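PDB 1U0K: gene product PA4716 from Pseudomonas aeruginosa, which is of unknown function but belongs to the PhzF family and may act as an isomerase. Local coordinates for residues T19-A24 / D218-S223; L72-H77 / T162-L167; P78-A83 / A120-G125; A114-Y119 / H273-A278. All blocks are in the same frame, centred on the assembly; numbering follows the deposited sequence.

Interaction 1: residues T19-A24 / D218-S223; sequences TGNGLA and DVATGS
In what is probably the interlobe cleft of the diaminopimelate-epimerase-like fold, as in PhzF relatives, the side-chain amide of N21 bonds D218 OD1 and A220 O directly and V219 N through a water, just ahead of helix 222-234. N21 CG is anti to its backbone N (chi1 -154°), which sends CG out from the start of strand 21-26 toward the facing loop. Both N-H groups of ND2 are spent on that loop. One goes to A220 O at 2.9 Å, with the acceptor lying nearly in the amide plane; the other goes to D218 OD1 at 3.0 Å, meeting the carboxylate from above its plane. The two flat groups are turned 59° apart. A water closes the far end of the amide by donating to N21 OD1 and to D218 OD1 and accepting from V219 N. With ND2 and OD1 both engaged, the amide cannot be flipped without losing bonds, an example of how a side-chain amide can tie the start of a strand to a loop far off in the sequence. The V219 side chain runs counter to that of N21, its CB 3.8 Å from N21 CG. The side chain of D218 lies about 5 Å from that of E48, the predicted active-site residue. The second carboxylate oxygen is held as well: T221 OG1 donates to D218 OD2 at 2.6 Å, on the anti side.

Interaction 2: residues L72-H77 / T162-L167; sequences LPFAGH and TGLPYL
The backbones of the two loops come closest at F74 and G163, whose CA atoms lie 5.0 Å apart, and no direct hydrogen bond joins them. The first is the loop leading into helix 78-90, creased by an inverse gamma turn centred on P73; the second leads into strand 166-170 in the other lobe of the PhzF fold, so the contact probably spans the cleft. Two waters stand in for the missing backbone bonds: one accepts from A75 N and donates to T162 O, while the other donates to A75 O and accepts from L164 N. The apolar part is built round the ring of F74, with P73 CG over one face, offset toward the rim, and L164 CA over the other. The side chains of F74 and L164 cross at about a right angle, and L164 CD1 approaches F74 CD1 to 3.7 Å. The other branch of this leucine extends the cluster, with CD2 4.0 Å from L72 CD1. Hydrophobic contact and water bridges thus divide the work. G163 brings its backbone right up to F74; at its phi of 150° a CB would be pressed against the preceding carbonyl oxygen. L72 also touches E48, the predicted active-site residue. On the same side of the ring as L164, G163 O comes obliquely to within 3.3 Å of F74 CD2.

Interaction 3: residues P78-A83 / A120-G125; sequences PLLGAA and AEMDQG
L80 and L79 of helix 78-90 meet A120 and selenomethionine M122 of strand 117-129 in two quite different ways. L80 places its CD2 methyl against the strand backbone, 3.6 Å from A120 O, and the same methyl reaches M122 CB at 4.1 Å; one branch therefore covers the stretch from A120 to M122. L79 instead meets M122 at about a right angle, with L79 CD1 touching M122 CE at 3.6 Å. That encounter depends on the shape of the longer chain: M122 CG occupies the crowded position between the backbone N and the carbonyl carbon (chi1 68°), and the bend at chi3 (-81°) turns the terminal methyl onto the leucine. The CA atoms of the two segments come nearest at L80 and A120. A120 CB comes within 3.5 Å of L80 O and lies 4.3 Å from A83 CB. E121, between the two inward residues, points away from the helix and forms a salt bridge with R110. The side chains that meet are apolar, and no hydrogen bond crosses between the segments. The axes of the two short segments pass 7.6 Å apart, their directions 128° from one another. L79 further packs on V107, L109 and L100, and A83 on W98, so several strands surround this helix: the arrangement of a central helix wrapped by a curved sheet, characteristic of each lobe of the diaminopimelate-epimerase-like fold.

Interaction 4: residues A114-Y119 / H273-A278; sequences AGSGFY and HVQLLA
Strands 117-119 and 273-278 run antiparallel, the axes of the two segments approaching to 4.5 Å, with F118 and V274 forming a hydrogen-bonded pair and Y119 and H273 a non-hydrogen-bonded one. F118 N donates to V274 O at 3.0 Å and V274 N to F118 O at 2.8 Å. The first strand emerges from a type II' turn, A114 to G117, that closes a beta hairpin. G117 lies beside Q275 and V274, and its CA makes a CA-H...O contact with V274 O. On one face of the sheet, Y119 and H273 form a T-shaped pair: the edge of the tyrosine points at the imidazole, planes at 75°, and Y119 CD1 stands 3.6 Å above the centre of that ring. A114 CB lies in the plane of the same imidazole, at its edge, 4.0 Å from H273 ND1. Y119 OH finds its polar partner in D259. The turn has a polar link of its own. Q275, bent at chi2 (-58°), brings its amide back to the turn, where S116 OG donates to OE1 at 2.9 Å; a water bridges A114 O and Q275 NE2, and another joins S116 O to L276 N. On the opposite face F118 CE1 meets L276 CD1 at 3.9 Å. That face lies against helix 78-90, where F118 touches A84 and H88 and its ring meets H87. Strand 267-282 also pairs with strand 6-12 and, at A278, antiparallel with a strand of the second subunit, carrying the sheet across the dimer interface.

Overall arrangement
Burial alone does not set the chemistry of these contacts. Interactions 1 and 3 are fully buried, yet the first is polar, at the cleft, and the third joins apolar side chains without a hydrogen bond, inside one lobe. Interaction 2 is partly buried and mixes apolar packing with water bridges; interaction 4, about 18 Å from the chain centre, relies on sheet bonds and a solvent-facing turn. Interactions 3 and 4 share strand 117-129, and V274 packs on L80 and G81. Q124 ties the first three contacts together: its NE2 reaches G222 O of interaction 1 and its OE1 T162 OG1 of interaction 2. S223 OG and Y166 OH, 2.6 Å apart, add another probable hydrogen bond between interactions 1 and 2.

Interaction 1: residues T19-A24 / D218-S223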
loop_
_atom_site.group_PDB
_atom_site.type_symbol
_atom_site.label_atom_id
_atom_site.label_comp_id
_atom_site.label_asym_id
_atom_site.label_seq_id
_atom_site.Cartn_x
_atom_site.Cartn_y
_atom_site.Cartn_z
ATOM N N THR A 19 3.402 -8.545 12.593
ATOM C CA THR A 19 3.392 -9.767 11.796
ATOM C C THR A 19 1.991 -9.948 11.213
ATOM O O THR A 19 1.091 -9.169 11.504
ATOM C CB THR A 19 3.761 -11.003 12.654
ATOM O OG1 THR A 19 2.751 -11.247 13.644
ATOM C CG2 THR A 19 5.028 -10.777 13.458
ATOM N N GLY A 20 1.800 -10.987 10.409
ATOM C CA GLY A 20 0.490 -11.267 9.858
ATOM C C GLY A 20 0.025 -10.192 8.896
ATOM O O GLY A 20 0.825 -9.477 8.294
ATOM N N ASN A 21 -1.289 -10.064 8.756
ATOM C CA ASN A 21 -1.876 -9.178 7.766
ATOM C C ASN A 21 -2.414 -7.881 8.381
ATOM O O ASN A 21 -3.345 -7.925 9.163
ATOM C CB ASN A 21 -3.009 -9.905 7.026
ATOM C CG ASN A 21 -3.239 -9.362 5.638
ATOM O OD1 ASN A 21 -2.734 -8.293 5.285
ATOM N ND2 ASN A 21 -3.981 -10.112 4.814
ATOM N N GLY A 22 -1.853 -6.740 7.994
ATOM C CA GLY A 22 -2.297 -5.462 8.509
ATOM C C GLY A 22 -3.669 -5.094 7.992
ATOM O O GLY A 22 -4.035 -5.396 6.854
ATOM N N LEU A 23 -4.424 -4.418 8.847
ATOM C CA LEU A 23 -5.813 -4.049 8.588
ATOM C C LEU A 23 -6.140 -2.748 9.284
ATOM O O LEU A 23 -5.788 -2.583 10.457
ATOM C CB LEU A 23 -6.720 -5.127 9.171
ATOM C CG LEU A 23 -8.228 -4.895 9.174
ATOM C CD1 LEU A 23 -8.786 -5.035 7.775
ATOM C CD2 LEU A 23 -8.898 -5.871 10.128
ATOM N N ALA A 24 -6.859 -1.848 8.609
ATOM C CA ALA A 24 -7.448 -0.685 9.264
ATOM C C ALA A 24 -8.934 -0.919 9.515
ATOM O O ALA A 24 -9.646 -1.413 8.641
ATOM C CB ALA A 24 -7.258 0.566 8.457
ATOM N N ASP A 218 -1.149 -10.638 -1.252
ATOM C CA ASP A 218 -1.850 -10.595 0.024
ATOM C C ASP A 218 -1.140 -11.536 0.987
ATOM O O ASP A 218 -0.776 -12.642 0.606
ATOM C CB ASP A 218 -3.314 -11.014 -0.172
ATOM C CG ASP A 218 -4.218 -10.643 1.007
ATOM O OD1 ASP A 218 -3.897 -9.723 1.796
ATOM O OD2 ASP A 218 -5.311 -11.225 1.199
ATOM N N VAL A 219 -0.953 -11.089 2.222
ATOM C CA VAL A 219 -0.254 -11.858 3.254
ATOM C C VAL A 219 -1.052 -13.103 3.670
ATOM O O VAL A 219 -0.495 -14.190 3.785
ATOM C CB VAL A 219 0.026 -10.983 4.501
ATOM C CG1 VAL A 219 0.609 -11.808 5.643
ATOM C CG2 VAL A 219 0.954 -9.806 4.144
ATOM N N ALA A 220 -2.351 -12.936 3.909
ATOM C CA ALA A 220 -3.181 -14.009 4.454
ATOM C C ALA A 220 -4.654 -13.713 4.189
ATOM O O ALA A 220 -5.209 -12.788 4.774
ATOM C CB ALA A 220 -2.927 -14.166 5.944
ATOM N N THR A 221 -5.279 -14.521 3.330
ATOM C CA THR A 221 -6.573 -14.210 2.735
ATOM C C THR A 221 -7.687 -15.042 3.370
ATOM O O THR A 221 -7.893 -16.198 3.005
ATOM C CB THR A 221 -6.500 -14.477 1.216
ATOM O OG1 THR A 221 -5.354 -13.808 0.661
ATOM C CG2 THR A 221 -7.675 -13.878 0.471
ATOM N N GLY A 222 -8.411 -14.450 4.314
ATOM C CA GLY A 222 -9.487 -15.151 4.996
ATOM C C GLY A 222 -10.628 -15.554 4.076
ATOM O O GLY A 222 -11.302 -16.566 4.319
ATOM N N SER A 223 -10.844 -14.778 3.015
ATOM C CA SER A 223 -11.934 -15.039 2.077
ATOM C C SER A 223 -11.639 -16.260 1.194
ATOM O O SER A 223 -12.573 -16.868 0.664
ATOM C CB SER A 223 -12.254 -13.806 1.222
ATOM O OG SER A 223 -11.101 -13.292 0.576
HETATM O O HOH W 1 -1.858 -8.235 2.734
#

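Interaction 2: residues L72-H77 / T162-L167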
loop_
_atom_site.group_PDB
_atom_site.type_symbol
_atom_site.label_atom_id
_atom_site.label_comp_id
_atom_site.label_asym_id
_atom_site.label_seq_id
_atom_site.Cartn_x
_atom_site.Cartn_y
_atom_site.Cartn_z
ATOM N N LEU A 72 -15.417 -5.053 -1.690
ATOM C CA LEU A 72 -15.574 -6.506 -1.659
ATOM C C LEU A 72 -16.501 -6.875 -0.501
ATOM O O LEU A 72 -16.032 -7.176 0.608
ATOM C CB LEU A 72 -14.219 -7.190 -1.433
ATOM C CG LEU A 72 -13.226 -7.189 -2.595
ATOM C CD1 LEU A 72 -12.025 -7.997 -2.192
ATOM C CD2 LEU A 72 -13.835 -7.736 -3.868
ATOM N N PRO A 73 -17.801 -6.852 -0.731
ATOM C CA PRO A 73 -18.783 -7.192 0.313
ATOM C C PRO A 73 -18.925 -8.698 0.657
ATOM O O PRO A 73 -20.040 -9.193 0.780
ATOM C CB PRO A 73 -20.086 -6.617 -0.263
ATOM C CG PRO A 73 -19.921 -6.783 -1.735
ATOM C CD PRO A 73 -18.459 -6.468 -1.994
ATOM N N PHE A 74 -17.813 -9.396 0.867
ATOM C CA PHE A 74 -17.840 -10.831 1.152
ATOM C C PHE A 74 -17.032 -11.218 2.383
ATOM O O PHE A 74 -16.050 -10.550 2.738
ATOM C CB PHE A 74 -17.356 -11.599 -0.086
ATOM C CG PHE A 74 -17.856 -11.019 -1.376
ATOM C CD1 PHE A 74 -17.071 -10.154 -2.119
ATOM C CD2 PHE A 74 -19.139 -11.301 -1.820
ATOM C CE1 PHE A 74 -17.544 -9.605 -3.295
ATOM C CE2 PHE A 74 -19.615 -10.758 -2.995
ATOM C CZ PHE A 74 -18.820 -9.908 -3.734
ATOM N N ALA A 75 -17.453 -12.308 3.033
ATOM C CA ALA A 75 -16.811 -12.804 4.246
ATOM C C ALA A 75 -15.293 -12.890 4.064
ATOM O O ALA A 75 -14.830 -13.476 3.086
ATOM C CB ALA A 75 -17.385 -14.177 4.620
ATOM N N GLY A 76 -14.537 -12.278 4.981
ATOM C CA GLY A 76 -13.070 -12.272 4.931
ATOM C C GLY A 76 -12.442 -11.962 6.286
ATOM O O GLY A 76 -13.170 -11.652 7.234
ATOM N N HIS A 77 -11.105 -12.002 6.374
ATOM C CA HIS A 77 -10.368 -11.702 7.617
ATOM C C HIS A 77 -10.472 -10.252 8.200
ATOM O O HIS A 77 -10.156 -10.051 9.372
ATOM C CB HIS A 77 -8.892 -12.065 7.475
ATOM C CG HIS A 77 -8.156 -11.133 6.579
ATOM N ND1 HIS A 77 -8.275 -11.182 5.208
ATOM C CD2 HIS A 77 -7.370 -10.069 6.855
ATOM C CE1 HIS A 77 -7.571 -10.199 4.677
ATOM N NE2 HIS A 77 -7.017 -9.508 5.655
ATOM N N THR A 162 -17.121 -18.913 -0.492
ATOM C CA THR A 162 -17.963 -18.660 0.675
ATOM C C THR A 162 -18.480 -17.216 0.625
ATOM O O THR A 162 -18.851 -16.654 1.653
ATOM C CB THR A 162 -17.192 -18.903 1.976
ATOM O OG1 THR A 162 -15.962 -18.161 1.964
ATOM C CG2 THR A 162 -16.755 -20.344 2.102
ATOM N N GLY A 163 -18.534 -16.648 -0.581
ATOM C CA GLY A 163 -18.915 -15.261 -0.811
ATOM C C GLY A 163 -18.219 -14.713 -2.044
ATOM O O GLY A 163 -18.857 -14.371 -3.066
ATOM N N LEU A 164 -16.890 -14.681 -1.958
ATOM C CA LEU A 164 -16.038 -14.206 -3.033
ATOM C C LEU A 164 -15.424 -15.429 -3.728
ATOM O O LEU A 164 -14.599 -16.116 -3.134
ATOM C CB LEU A 164 -14.939 -13.306 -2.454
ATOM C CG LEU A 164 -13.951 -12.644 -3.417
ATOM C CD1 LEU A 164 -14.648 -11.738 -4.419
ATOM C CD2 LEU A 164 -12.915 -11.873 -2.616
ATOM N N PRO A 165 -15.830 -15.707 -4.964
ATOM C CA PRO A 165 -15.362 -16.918 -5.661
ATOM C C PRO A 165 -13.906 -16.865 -6.122
ATOM O O PRO A 165 -13.504 -15.952 -6.843
ATOM C CB PRO A 165 -16.305 -17.017 -6.863
ATOM C CG PRO A 165 -16.770 -15.621 -7.118
ATOM C CD PRO A 165 -16.758 -14.925 -5.799
ATOM N N TYR A 166 -13.131 -17.863 -5.705
ATOM C CA TYR A 166 -11.758 -18.042 -6.153
ATOM C C TYR A 166 -11.674 -19.241 -7.069
ATOM O O TYR A 166 -12.290 -20.254 -6.802
ATOM C CB TYR A 166 -10.839 -18.297 -4.966
ATOM C CG TYR A 166 -10.617 -17.085 -4.100
ATOM C CD1 TYR A 166 -11.522 -16.754 -3.100
ATOM C CD2 TYR A 166 -9.510 -16.267 -4.292
ATOM C CE1 TYR A 166 -11.325 -15.641 -2.293
ATOM C CE2 TYR A 166 -9.303 -15.147 -3.491
ATOM C CZ TYR A 166 -10.218 -14.841 -2.501
ATOM O OH TYR A 166 -10.023 -13.732 -1.709
ATOM N N LEU A 167 -10.921 -19.117 -8.150
ATOM C CA LEU A 167 -10.451 -20.287 -8.883
ATOM C C LEU A 167 -9.271 -20.819 -8.086
ATOM O O LEU A 167 -8.237 -20.184 -8.009
ATOM C CB LEU A 167 -10.005 -19.888 -10.291
ATOM C CG LEU A 167 -9.974 -20.901 -11.449
ATOM C CD1 LEU A 167 -8.750 -20.671 -12.340
ATOM C CD2 LEU A 167 -10.093 -22.357 -11.007
HETATM O O HOH W 2 -19.762 -13.804 1.819
HETATM O O HOH W 3 -16.007 -14.781 1.021
#

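Interaction 3: residues P78-A83 / A120-G125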
loop_
_atom_site.group_PDB
_atom_site.type_symbol
_atom_site.label_atom_id
_atom_site.label_comp_id
_atom_site.label_asym_id
_atom_site.label_seq_id
_atom_site.Cartn_x
_atom_site.Cartn_y
_atom_site.Cartn_z
ATOM N N PRO A 78 -10.872 -9.239 7.433
ATOM C CA PRO A 78 -11.261 -7.974 8.073
ATOM C C PRO A 78 -12.336 -8.175 9.139
ATOM O O PRO A 78 -12.376 -7.419 10.102
ATOM C CB PRO A 78 -11.780 -7.139 6.908
ATOM C CG PRO A 78 -10.976 -7.624 5.766
ATOM C CD PRO A 78 -10.948 -9.124 5.963
ATOM N N LEU A 79 -13.185 -9.187 8.987
ATOM C CA LEU A 79 -14.215 -9.466 9.985
ATOM C C LEU A 79 -13.609 -9.964 11.304
ATOM O O LEU A 79 -14.092 -9.585 12.364
ATOM C CB LEU A 79 -15.271 -10.454 9.459
ATOM C CG LEU A 79 -16.066 -10.077 8.204
ATOM C CD1 LEU A 79 -17.091 -11.174 7.886
ATOM C CD2 LEU A 79 -16.791 -8.762 8.293
ATOM N N LEU A 80 -12.550 -10.766 11.236
ATOM C CA LEU A 80 -11.831 -11.207 12.427
ATOM C C LEU A 80 -11.255 -10.025 13.193
ATOM O O LEU A 80 -11.361 -9.961 14.419
ATOM C CB LEU A 80 -10.694 -12.150 12.059
ATOM C CG LEU A 80 -11.121 -13.462 11.416
ATOM C CD1 LEU A 80 -9.874 -14.298 11.154
ATOM C CD2 LEU A 80 -12.145 -14.212 12.267
ATOM N N GLY A 81 -10.640 -9.099 12.459
ATOM C CA GLY A 81 -10.083 -7.887 13.061
ATOM C C GLY A 81 -11.155 -7.031 13.702
ATOM O O GLY A 81 -10.983 -6.550 14.820
ATOM N N ALA A 82 -12.273 -6.845 13.009
ATOM C CA ALA A 82 -13.394 -6.119 13.578
ATOM C C ALA A 82 -13.888 -6.749 14.889
ATOM O O ALA A 82 -14.127 -6.048 15.871
ATOM C CB ALA A 82 -14.526 -6.009 12.572
ATOM N N ALA A 83 -14.022 -8.071 14.921
ATOM C CA ALA A 83 -14.463 -8.783 16.124
ATOM C C ALA A 83 -13.530 -8.510 17.303
ATOM O O ALA A 83 -13.983 -8.260 18.416
ATOM C CB ALA A 83 -14.586 -10.285 15.854
ATOM N N ALA A 120 -9.942 -14.624 17.274
ATOM C CA ALA A 120 -11.252 -14.449 16.684
ATOM C C ALA A 120 -11.531 -15.536 15.654
ATOM O O ALA A 120 -10.625 -16.006 14.968
ATOM C CB ALA A 120 -11.359 -13.077 16.049
ATOM N N GLU A 121 -12.797 -15.918 15.547
ATOM C CA GLU A 121 -13.229 -16.946 14.615
ATOM C C GLU A 121 -14.555 -16.574 13.984
ATOM O O GLU A 121 -15.395 -15.937 14.609
ATOM C CB GLU A 121 -13.373 -18.256 15.377
ATOM C CG GLU A 121 -13.755 -19.466 14.558
ATOM C CD GLU A 121 -13.945 -20.663 15.464
ATOM O OE1 GLU A 121 -12.930 -21.205 15.948
ATOM O OE2 GLU A 121 -15.107 -21.039 15.726
HETATM N N MSE A 122 -14.744 -16.985 12.737
HETATM C CA MSE A 122 -15.968 -16.708 12.013
HETATM C C MSE A 122 -16.516 -17.980 11.381
HETATM O O MSE A 122 -15.754 -18.889 11.060
HETATM C CB MSE A 122 -15.713 -15.668 10.932
HETATM C CG MSE A 122 -14.832 -16.148 9.794
HETATM SE SE MSE A 122 -14.193 -14.663 8.724
HETATM C CE MSE A 122 -15.623 -14.416 7.732
ATOM N N ASP A 123 -17.837 -18.020 11.220
ATOM C CA ASP A 123 -18.533 -19.076 10.493
ATOM C C ASP A 123 -18.881 -18.566 9.100
ATOM O O ASP A 123 -19.733 -17.694 8.933
ATOM C CB ASP A 123 -19.801 -19.484 11.253
ATOM C CG ASP A 123 -20.515 -20.681 10.629
ATOM O OD1 ASP A 123 -19.945 -21.352 9.736
ATOM O OD2 ASP A 123 -21.662 -21.028 10.983
ATOM N N GLN A 124 -18.185 -19.094 8.095
ATOM C CA GLN A 124 -18.389 -18.682 6.712
ATOM C C GLN A 124 -19.517 -19.433 5.997
ATOM O O GLN A 124 -19.822 -19.142 4.843
ATOM C CB GLN A 124 -17.089 -18.840 5.926
ATOM C CG GLN A 124 -15.947 -17.997 6.492
ATOM C CD GLN A 124 -14.810 -17.801 5.509
ATOM O OE1 GLN A 124 -14.727 -18.487 4.493
ATOM N NE2 GLN A 124 -13.931 -16.865 5.810
ATOM N N GLY A 125 -20.141 -20.385 6.685
ATOM C CA GLY A 125 -21.186 -21.195 6.084
ATOM C C GLY A 125 -20.578 -22.252 5.187
ATOM O O GLY A 125 -19.369 -22.466 5.195
#

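Interaction 4: residues A114-Y119 / H273-A278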
loop_
_atom_site.group_PDB
_atom_site.type_symbol
_atom_site.label_atom_id
_atom_site.label_comp_id
_atom_site.label_asym_id
_atom_site.label_seq_id
_atom_site.Cartn_x
_atom_site.Cartn_y
_atom_site.Cartn_z
ATOM N N ALA A 114 -6.508 -13.397 24.289
ATOM C CA ALA A 114 -5.397 -14.322 24.122
ATOM C C ALA A 114 -4.094 -13.551 24.219
ATOM O O ALA A 114 -3.710 -12.853 23.285
ATOM C CB ALA A 114 -5.489 -15.037 22.782
ATOM N N GLY A 115 -3.427 -13.674 25.361
ATOM C CA GLY A 115 -2.151 -13.018 25.586
ATOM C C GLY A 115 -2.269 -11.513 25.473
ATOM O O GLY A 115 -3.099 -10.903 26.144
ATOM N N SER A 116 -1.456 -10.929 24.591
ATOM C CA SER A 116 -1.438 -9.483 24.357
ATOM C C SER A 116 -2.616 -9.001 23.491
ATOM O O SER A 116 -2.892 -7.787 23.403
ATOM C CB SER A 116 -0.112 -9.071 23.696
ATOM O OG SER A 116 0.160 -9.836 22.521
ATOM N N GLY A 117 -3.308 -9.938 22.852
ATOM C CA GLY A 117 -4.397 -9.585 21.961
ATOM C C GLY A 117 -5.614 -10.470 22.099
ATOM O O GLY A 117 -6.146 -10.652 23.199
ATOM N N PHE A 118 -6.064 -10.989 20.964
ATOM C CA PHE A 118 -7.319 -11.718 20.855
ATOM C C PHE A 118 -7.175 -12.909 19.923
ATOM O O PHE A 118 -6.236 -12.995 19.139
ATOM C CB PHE A 118 -8.432 -10.793 20.318
ATOM C CG PHE A 118 -8.693 -9.602 21.195
ATOM C CD1 PHE A 118 -7.931 -8.448 21.069
ATOM C CD2 PHE A 118 -9.667 -9.649 22.182
ATOM C CE1 PHE A 118 -8.137 -7.366 21.918
ATOM C CE2 PHE A 118 -9.887 -8.573 23.018
ATOM C CZ PHE A 118 -9.122 -7.424 22.884
ATOM N N TYR A 119 -8.099 -13.847 20.056
ATOM C CA TYR A 119 -8.328 -14.874 19.056
ATOM C C TYR A 119 -9.756 -14.695 18.585
ATOM O O TYR A 119 -10.673 -14.633 19.397
ATOM C CB TYR A 119 -8.144 -16.288 19.630
ATOM C CG TYR A 119 -8.178 -17.341 18.554
ATOM C CD1 TYR A 119 -7.037 -17.668 17.848
ATOM C CD2 TYR A 119 -9.364 -17.981 18.224
ATOM C CE1 TYR A 119 -7.068 -18.622 16.844
ATOM C CE2 TYR A 119 -9.411 -18.929 17.216
ATOM C CZ TYR A 119 -8.261 -19.243 16.530
ATOM O OH TYR A 119 -8.322 -20.188 15.536
ATOM N N HIS A 273 -5.305 -15.350 15.471
ATOM C CA HIS A 273 -4.944 -14.353 16.461
ATOM C C HIS A 273 -4.944 -12.945 15.856
ATOM O O HIS A 273 -4.663 -12.763 14.668
ATOM C CB HIS A 273 -3.584 -14.686 17.081
ATOM C CG HIS A 273 -3.597 -15.933 17.911
ATOM N ND1 HIS A 273 -4.006 -15.946 19.226
ATOM C CD2 HIS A 273 -3.262 -17.209 17.608
ATOM C CE1 HIS A 273 -3.927 -17.180 19.698
ATOM N NE2 HIS A 273 -3.470 -17.963 18.739
ATOM N N VAL A 274 -5.272 -11.966 16.687
ATOM C CA VAL A 274 -5.349 -10.572 16.284
ATOM C C VAL A 274 -4.657 -9.699 17.318
ATOM O O VAL A 274 -4.868 -9.864 18.511
ATOM C CB VAL A 274 -6.816 -10.112 16.137
ATOM C CG1 VAL A 274 -6.871 -8.651 15.698
ATOM C CG2 VAL A 274 -7.574 -11.016 15.154
ATOM N N GLN A 275 -3.821 -8.779 16.844
ATOM C CA GLN A 275 -3.165 -7.798 17.689
ATOM C C GLN A 275 -3.630 -6.398 17.327
ATOM O O GLN A 275 -3.832 -6.100 16.161
ATOM C CB GLN A 275 -1.651 -7.863 17.488
ATOM C CG GLN A 275 -1.061 -9.248 17.651
ATOM C CD GLN A 275 -1.348 -9.872 19.012
ATOM O OE1 GLN A 275 -1.201 -9.226 20.050
ATOM N NE2 GLN A 275 -1.757 -11.128 19.002
ATOM N N LEU A 276 -3.755 -5.538 18.330
ATOM C CA LEU A 276 -4.096 -4.134 18.131
ATOM C C LEU A 276 -2.817 -3.300 18.252
ATOM O O LEU A 276 -2.111 -3.383 19.254
ATOM C CB LEU A 276 -5.126 -3.689 19.160
ATOM C CG LEU A 276 -6.598 -3.986 18.883
ATOM C CD1 LEU A 276 -6.853 -5.473 18.792
ATOM C CD2 LEU A 276 -7.452 -3.363 19.976
ATOM N N LEU A 277 -2.513 -2.523 17.224
ATOM C CA LEU A 277 -1.240 -1.794 17.147
ATOM C C LEU A 277 -1.325 -0.298 17.423
ATOM O O LEU A 277 -0.401 0.255 18.020
ATOM C CB LEU A 277 -0.609 -1.994 15.770
ATOM C CG LEU A 277 0.246 -3.247 15.585
ATOM C CD1 LEU A 277 -0.506 -4.544 15.784
ATOM C CD2 LEU A 277 0.884 -3.198 14.204
ATOM N N ALA A 278 -2.378 0.364 16.955
ATOM C CA ALA A 278 -2.493 1.820 17.058
ATOM C C ALA A 278 -3.935 2.268 17.012
ATOM O O ALA A 278 -4.780 1.649 16.354
ATOM C CB ALA A 278 -1.722 2.502 15.939
HETATM O O HOH W 4 -2.810 -13.046 20.809
HETATM O O HOH W 5 -3.523 -6.425 21.045
#